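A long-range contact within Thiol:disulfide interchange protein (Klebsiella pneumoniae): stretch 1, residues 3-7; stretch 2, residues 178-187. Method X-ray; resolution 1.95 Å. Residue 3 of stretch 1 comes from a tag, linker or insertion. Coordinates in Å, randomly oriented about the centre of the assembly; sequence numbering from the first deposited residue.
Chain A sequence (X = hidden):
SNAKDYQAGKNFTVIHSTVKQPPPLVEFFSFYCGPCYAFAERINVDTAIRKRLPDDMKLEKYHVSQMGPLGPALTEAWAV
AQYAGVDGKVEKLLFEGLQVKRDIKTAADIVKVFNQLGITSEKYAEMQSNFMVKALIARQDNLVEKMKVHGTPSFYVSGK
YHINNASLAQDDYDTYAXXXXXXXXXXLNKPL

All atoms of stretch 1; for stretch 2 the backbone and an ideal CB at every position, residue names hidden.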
# COMPACT_ATOMS: atom_id res chain seq x y z
N ALA A 3 7.12 7.69 25.31
CA ALA A 3 7.12 6.64 24.28
C ALA A 3 6.38 5.40 24.81
O ALA A 3 6.74 4.84 25.84
CB ALA A 3 8.54 6.31 23.89
N LYS A 4 5.36 4.97 24.05
CA LYS A 4 4.52 3.84 24.45
C LYS A 4 5.26 2.52 24.22
O LYS A 4 6.03 2.38 23.27
CB LYS A 4 3.21 3.86 23.66
CG LYS A 4 2.43 5.16 23.77
CD LYS A 4 1.17 5.16 22.95
CE LYS A 4 0.40 6.45 23.07
NZ LYS A 4 -0.88 6.39 22.32
N ASP A 5 4.98 1.55 25.10
CA ASP A 5 5.56 0.22 25.06
C ASP A 5 4.56 -0.74 24.39
O ASP A 5 3.93 -1.57 25.07
CB ASP A 5 5.91 -0.25 26.48
CG ASP A 5 6.65 -1.57 26.53
OD1 ASP A 5 7.26 -1.96 25.51
OD2 ASP A 5 6.60 -2.22 27.60
N TYR A 6 4.42 -0.61 23.06
CA TYR A 6 3.50 -1.45 22.27
C TYR A 6 3.74 -2.94 22.58
O TYR A 6 4.88 -3.43 22.54
CB TYR A 6 3.63 -1.12 20.78
CG TYR A 6 3.34 0.33 20.47
CD1 TYR A 6 2.04 0.81 20.48
CD2 TYR A 6 4.37 1.22 20.20
CE1 TYR A 6 1.77 2.14 20.20
CE2 TYR A 6 4.11 2.55 19.92
CZ TYR A 6 2.80 3.01 19.93
OH TYR A 6 2.54 4.32 19.66
N GLN A 7 2.64 -3.64 22.85
CA GLN A 7 2.65 -5.02 23.30
C GLN A 7 2.27 -5.99 22.18
O GLN A 7 1.33 -5.75 21.42
CB GLN A 7 1.65 -5.15 24.45
CG GLN A 7 2.03 -4.32 25.67
CD GLN A 7 3.20 -4.91 26.41
OE1 GLN A 7 3.18 -6.07 26.81
NE2 GLN A 7 4.23 -4.10 26.63
N UNK A 178 -0.78 9.36 14.07
CA UNK A 178 0.48 9.57 14.78
C UNK A 178 0.87 8.29 15.53
O UNK A 178 2.04 7.92 15.54
CB UNK A 178 0.37 10.75 15.75
N UNK A 179 -0.12 7.62 16.13
CA UNK A 179 0.07 6.41 16.94
C UNK A 179 0.53 5.26 16.03
O UNK A 179 1.33 4.41 16.44
CB UNK A 179 -1.22 6.04 17.67
N UNK A 180 0.01 5.25 14.80
CA UNK A 180 0.37 4.22 13.84
C UNK A 180 1.81 4.39 13.43
O UNK A 180 2.56 3.41 13.39
CB UNK A 180 -0.55 4.26 12.62
N UNK A 181 2.21 5.63 13.15
CA UNK A 181 3.60 5.93 12.75
C UNK A 181 4.55 5.59 13.92
O UNK A 181 5.66 5.12 13.70
CB UNK A 181 3.75 7.40 12.35
N UNK A 182 4.09 5.87 15.14
CA UNK A 182 4.88 5.58 16.35
C UNK A 182 5.08 4.06 16.46
O UNK A 182 6.21 3.60 16.66
CB UNK A 182 4.19 6.13 17.60
N UNK A 183 3.99 3.29 16.31
CA UNK A 183 4.04 1.82 16.37
C UNK A 183 4.95 1.28 15.26
O UNK A 183 5.77 0.39 15.52
CB UNK A 183 2.64 1.23 16.24
N UNK A 184 4.81 1.80 14.04
CA UNK A 184 5.66 1.36 12.93
C UNK A 184 7.14 1.52 13.34
O UNK A 184 7.94 0.59 13.21
CB UNK A 184 5.35 2.16 11.66
N UNK A 185 7.48 2.71 13.86
CA UNK A 185 8.87 2.98 14.25
C UNK A 185 9.32 2.00 15.34
O UNK A 185 10.43 1.48 15.27
CB UNK A 185 9.02 4.42 14.74
N UNK A 186 8.45 1.78 16.33
CA UNK A 186 8.69 0.86 17.44
C UNK A 186 9.03 -0.54 16.91
O UNK A 186 9.84 -1.26 17.49
CB UNK A 186 7.47 0.80 18.36
N UNK A 187 8.44 -0.89 15.77
CA UNK A 187 8.67 -2.21 15.19
C UNK A 187 9.96 -2.23 14.36
O UNK A 187 10.66 -3.24 14.35
CB UNK A 187 7.48 -2.62 14.32

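Stretch 2 is helical throughout, with phi/psi near -60/-45, so glycine and proline are unlikely and the side facing stretch 1 recurs every three to four residues. Stretch 1 lacks regular structure; its main offering is the ring of Tyr 6, which lies against the helix with the CA of position 183 over one face.

Position 178 has nothing of stretch 1 within 5.5 Å of its ideal CB, and this contact sets little constraint; it is Glu 178, with an extended side chain.

At position 179 CA-to-CB points sideways, but the ideal CB lies 4.6 Å from Tyr 6 OH and 4.7 Å from Lys 4 NZ. A hydroxyl and an ammonium group so close together call for a short acceptor, preferably an anion: Asp first, with Asn or Glu plausible. The residue is Asp 179. Its OD1 accepts a hydrogen bond from Tyr 6 OH at 2.6 Å and forms a salt bridge with Lys 4 NZ at 3.2 Å, so one oxygen serves both donors, while OD2 is hydrogen-bonded elsewhere in the structure.

Positions 180 and 181 point away, and stretch 1 cannot choose between side chains there; they hold Met 180, as selenomethionine, and Ala 181.

Position 182 points toward stretch 1, yet its ideal CB is already a tight 3.2 Å from Tyr 6 OH. The side chain must turn past the hydroxyl, which suits Ala, Ser or a slim polar residue. Asn 182, chi1 m, keeps its CB 3.3 Å from Tyr 6 OH, and its OD1 is hydrogen-bonded elsewhere in the structure.

At position 183 CA-to-CB points sideways and the ideal CB lies under the face of the Tyr 6 ring, 4.1 Å from Tyr 6 CZ, where Leu, Ile, Met or Val would fit. It is Leu 183: CD1 reaches Tyr 6 CG at 3.5 Å, and CA makes a CH-pi contact with the ring, 4.0 Å from its centroid.

Position 184 points away and position 185 sideways, both without a nearby partner; they are Val 184 and Leu 185.

Position 186 points toward stretch 1, its ideal CB 3.6 Å from Tyr 6 CD2. A broad apolar side chain, whether Phe, Leu or Met, could lie along the Tyr 6 flank. Phe 186, chi1 t, turns its face to the edge of the Tyr 6 ring, with planes at 76° and centroids 5.4 Å apart. Tyr 6 CB sits over that face, 4.0 Å from the centroid, and Phe 186 CZ approaches Tyr 6 O at 3.3 Å.

Position 187 points sideways, beyond reach of stretch 1; it is Leu 187.

Stretch 2, residues 178-187: EDMANLVLFL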
# COMPACT_ATOMS: atom_id res chain seq x y z
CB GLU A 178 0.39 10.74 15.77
CG GLU A 178 1.74 11.09 16.41
CD GLU A 178 1.68 12.14 17.51
OE1 GLU A 178 0.71 12.11 18.30
OE2 GLU A 178 2.61 12.98 17.58
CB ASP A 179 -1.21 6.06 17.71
CG ASP A 179 -1.00 5.23 18.98
OD1 ASP A 179 0.11 5.29 19.52
OD2 ASP A 179 -1.96 4.56 19.42
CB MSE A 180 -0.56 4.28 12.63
CG MSE A 180 0.02 3.50 11.45
SE MSE A 180 -0.08 1.57 11.77
CE MSE A 180 -1.92 1.28 11.11
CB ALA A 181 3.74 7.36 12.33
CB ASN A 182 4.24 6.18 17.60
CG ASN A 182 4.44 7.68 17.71
OD1 ASN A 182 5.34 8.24 17.10
ND2 ASN A 182 3.62 8.32 18.52
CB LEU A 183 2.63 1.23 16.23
CG LEU A 183 2.55 -0.29 16.10
CD1 LEU A 183 3.21 -0.99 17.27
CD2 LEU A 183 1.12 -0.76 15.96
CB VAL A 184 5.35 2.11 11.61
CG1 VAL A 184 6.51 2.06 10.62
CG2 VAL A 184 4.09 1.57 10.95
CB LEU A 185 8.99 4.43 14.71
CG LEU A 185 9.02 5.47 13.59
CD1 LEU A 185 9.20 6.87 14.17
CD2 LEU A 185 10.13 5.17 12.60
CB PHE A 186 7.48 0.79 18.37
CG PHE A 186 7.55 -0.25 19.46
CD1 PHE A 186 7.16 -1.56 19.22
CD2 PHE A 186 8.01 0.07 20.73
CE1 PHE A 186 7.23 -2.52 20.21
CE2 PHE A 186 8.08 -0.89 21.73
CZ PHE A 186 7.69 -2.19 21.47
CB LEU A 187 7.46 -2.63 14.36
CG LEU A 187 6.22 -3.00 15.18
CD1 LEU A 187 5.05 -3.34 14.27
CD2 LEU A 187 6.52 -4.16 16.12
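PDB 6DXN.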